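Plant cysteine oxidase 2 (Arabidopsis thaliana, PDB 7CXZ) oxidises N-terminal cysteine residues with molecular oxygen at a single iron centre, marking proteins such as group VII ethylene response factors for degradation through the N-end rule pathway. Local coordinates at residues A[43-48]-A[158-163]. Sequence-based numbering, arbitrary orientation.
Sequences ENIEML and TSILYP
Helix 42-53 packs here against the edge strand 159-161 of the cupin fold; within 43-48, Ile45 makes the contact, meeting Ile160 of the strand and Tyr162 just beyond its end. Both branches of Ile45 are in use. The short branch, Ile45 CG2, lies 3.5 Å from Ile160 CD1. The longer branch runs on to the tyrosine: Ile45 CD1 sits near the plane of the ring, at its edge, 3.7 Å from Tyr162 CE1 and 3.8 Å from Tyr162 OH. The methyl therefore meets the rim of the phenol.

Ile160 reaches across because its chain is fully extended, with CG1 anti to the backbone N (chi1 -172°) and chi2 at 177°; it crosses Ile45 at about a right angle. Tyr162 comes from the opposite direction to Ile45, and its hydroxyl end leans toward the helix. No hydrogen bond joins the two segments. The backbones stay well apart, Ile45 CA lying 8.8 Å from Ile160 CA, and three side chains bridge the gap, mainly through apolar contacts.

This is structural packing on the flank of the cupin, with the side chain of Ile160 about 12 Å from the bound iron. Val39 and Gln42 also touch Tyr162, while Arg49, one turn along the helix, packs on Ile160. Farther along, Asp53 OD1 accepts a hydrogen bond from Thr158 N. Strand 159-161 pairs with strand 113-120 through Ser116 and Val114, and Leu48 of the helix reaches Phe115 on that same strand and Leu23 on helix 18-30.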
loop_
_atom_site.group_PDB
_atom_site.type_symbol
_atom_site.label_atom_id
_atom_site.label_comp_id
_atom_site.label_asym_id
_atom_site.label_seq_id
_atom_site.Cartn_x
_atom_site.Cartn_y
_atom_site.Cartn_z
ATOM N N GLU A 43 -18.033 -7.256 -9.554
ATOM C CA GLU A 43 -17.838 -7.138 -10.994
ATOM C C GLU A 43 -16.869 -5.995 -11.326
ATOM O O GLU A 43 -15.986 -6.143 -12.175
ATOM C CB GLU A 43 -19.194 -6.930 -11.654
ATOM C CG GLU A 43 -19.113 -6.527 -13.094
ATOM C CD GLU A 43 -20.490 -6.433 -13.738
ATOM O OE1 GLU A 43 -21.350 -7.279 -13.415
ATOM O OE2 GLU A 43 -20.697 -5.509 -14.556
ATOM N N ASN A 44 -16.996 -4.864 -10.630
ATOM C CA ASN A 44 -16.096 -3.748 -10.868
ATOM C C ASN A 44 -14.681 -4.031 -10.365
ATOM O O ASN A 44 -13.707 -3.589 -10.982
ATOM C CB ASN A 44 -16.681 -2.495 -10.228
ATOM C CG ASN A 44 -17.773 -1.874 -11.098
ATOM O OD1 ASN A 44 -17.852 -2.181 -12.285
ATOM N ND2 ASN A 44 -18.612 -1.025 -10.517
ATOM N N ILE A 45 -14.540 -4.774 -9.267
ATOM C CA ILE A 45 -13.212 -5.182 -8.800
ATOM C C ILE A 45 -12.514 -6.028 -9.849
ATOM O O ILE A 45 -11.331 -5.829 -10.151
ATOM C CB ILE A 45 -13.328 -5.950 -7.472
ATOM C CG1 ILE A 45 -13.649 -4.979 -6.346
ATOM C CG2 ILE A 45 -12.022 -6.702 -7.179
ATOM C CD1 ILE A 45 -14.118 -5.650 -5.085
ATOM N N GLU A 46 -13.232 -7.002 -10.410
ATOM C CA GLU A 46 -12.631 -7.851 -11.428
ATOM C C GLU A 46 -12.221 -7.030 -12.642
ATOM O O GLU A 46 -11.147 -7.253 -13.219
ATOM C CB GLU A 46 -13.610 -8.946 -11.830
ATOM C CG GLU A 46 -13.018 -9.841 -12.890
ATOM C CD GLU A 46 -13.754 -11.152 -13.070
ATOM O OE1 GLU A 46 -14.934 -11.252 -12.678
ATOM O OE2 GLU A 46 -13.138 -12.052 -13.651
ATOM N N MET A 47 -13.074 -6.082 -13.046
ATOM C CA MET A 47 -12.770 -5.242 -14.207
ATOM C C MET A 47 -11.474 -4.469 -14.000
ATOM O O MET A 47 -10.595 -4.442 -14.875
ATOM C CB MET A 47 -13.936 -4.286 -14.462
ATOM C CG MET A 47 -13.727 -3.387 -15.662
ATOM S SD MET A 47 -15.144 -2.291 -15.930
ATOM C CE MET A 47 -15.244 -1.411 -14.406
ATOM N N LEU A 48 -11.343 -3.820 -12.845
ATOM C CA LEU A 48 -10.150 -3.016 -12.591
ATOM C C LEU A 48 -8.912 -3.896 -12.459
ATOM O O LEU A 48 -7.832 -3.553 -12.951
ATOM C CB LEU A 48 -10.365 -2.188 -11.325
ATOM C CG LEU A 48 -9.149 -1.392 -10.839
ATOM C CD1 LEU A 48 -8.649 -0.441 -11.912
ATOM C CD2 LEU A 48 -9.525 -0.597 -9.598
ATOM N N THR A 158 -1.688 -8.318 -10.154
ATOM C CA THR A 158 -2.259 -7.385 -9.187
ATOM C C THR A 158 -2.799 -8.123 -7.972
ATOM O O THR A 158 -3.361 -9.211 -8.094
ATOM C CB THR A 158 -3.376 -6.601 -9.867
ATOM O OG1 THR A 158 -2.830 -5.932 -11.018
ATOM C CG2 THR A 158 -4.030 -5.564 -8.917
ATOM N N SER A 159 -2.645 -7.527 -6.801
ATOM C CA SER A 159 -3.276 -8.001 -5.580
ATOM C C SER A 159 -4.344 -7.012 -5.116
ATOM O O SER A 159 -4.386 -5.856 -5.552
ATOM C CB SER A 159 -2.224 -8.190 -4.485
ATOM O OG SER A 159 -1.722 -6.904 -4.117
ATOM N N ILE A 160 -5.210 -7.461 -4.210
ATOM C CA ILE A 160 -6.219 -6.598 -3.628
ATOM C C ILE A 160 -6.263 -6.808 -2.120
ATOM O O ILE A 160 -6.217 -7.949 -1.628
ATOM C CB ILE A 160 -7.606 -6.835 -4.258
ATOM C CG1 ILE A 160 -8.614 -5.786 -3.766
ATOM C CG2 ILE A 160 -8.131 -8.248 -3.988
ATOM C CD1 ILE A 160 -10.001 -5.907 -4.406
ATOM N N LEU A 161 -6.376 -5.703 -1.390
ATOM C CA LEU A 161 -6.736 -5.752 0.013
ATOM C C LEU A 161 -8.034 -4.985 0.187
ATOM O O LEU A 161 -8.345 -4.050 -0.574
ATOM C CB LEU A 161 -5.640 -5.153 0.916
ATOM C CG LEU A 161 -5.345 -3.646 0.801
ATOM C CD1 LEU A 161 -6.279 -2.776 1.676
ATOM C CD2 LEU A 161 -3.851 -3.401 1.122
ATOM N N TYR A 162 -8.777 -5.388 1.195
ATOM C CA TYR A 162 -10.082 -4.849 1.527
ATOM C C TYR A 162 -10.028 -4.194 2.904
ATOM O O TYR A 162 -9.021 -4.320 3.618
ATOM C CB TYR A 162 -11.099 -5.979 1.538
ATOM C CG TYR A 162 -11.423 -6.644 0.222
ATOM C CD1 TYR A 162 -12.279 -6.041 -0.695
ATOM C CD2 TYR A 162 -10.938 -7.904 -0.065
ATOM C CE1 TYR A 162 -12.637 -6.670 -1.877
ATOM C CE2 TYR A 162 -11.288 -8.555 -1.263
ATOM C CZ TYR A 162 -12.147 -7.928 -2.155
ATOM O OH TYR A 162 -12.520 -8.564 -3.327
ATOM N N PRO A 163 -11.084 -3.504 3.329
ATOM C CA PRO A 163 -11.026 -2.842 4.641
ATOM C C PRO A 163 -10.736 -3.793 5.784
ATOM O O PRO A 163 -10.094 -3.370 6.755
ATOM C CB PRO A 163 -12.410 -2.186 4.760
ATOM C CG PRO A 163 -12.725 -1.836 3.310
ATOM C CD PRO A 163 -12.230 -3.046 2.527
#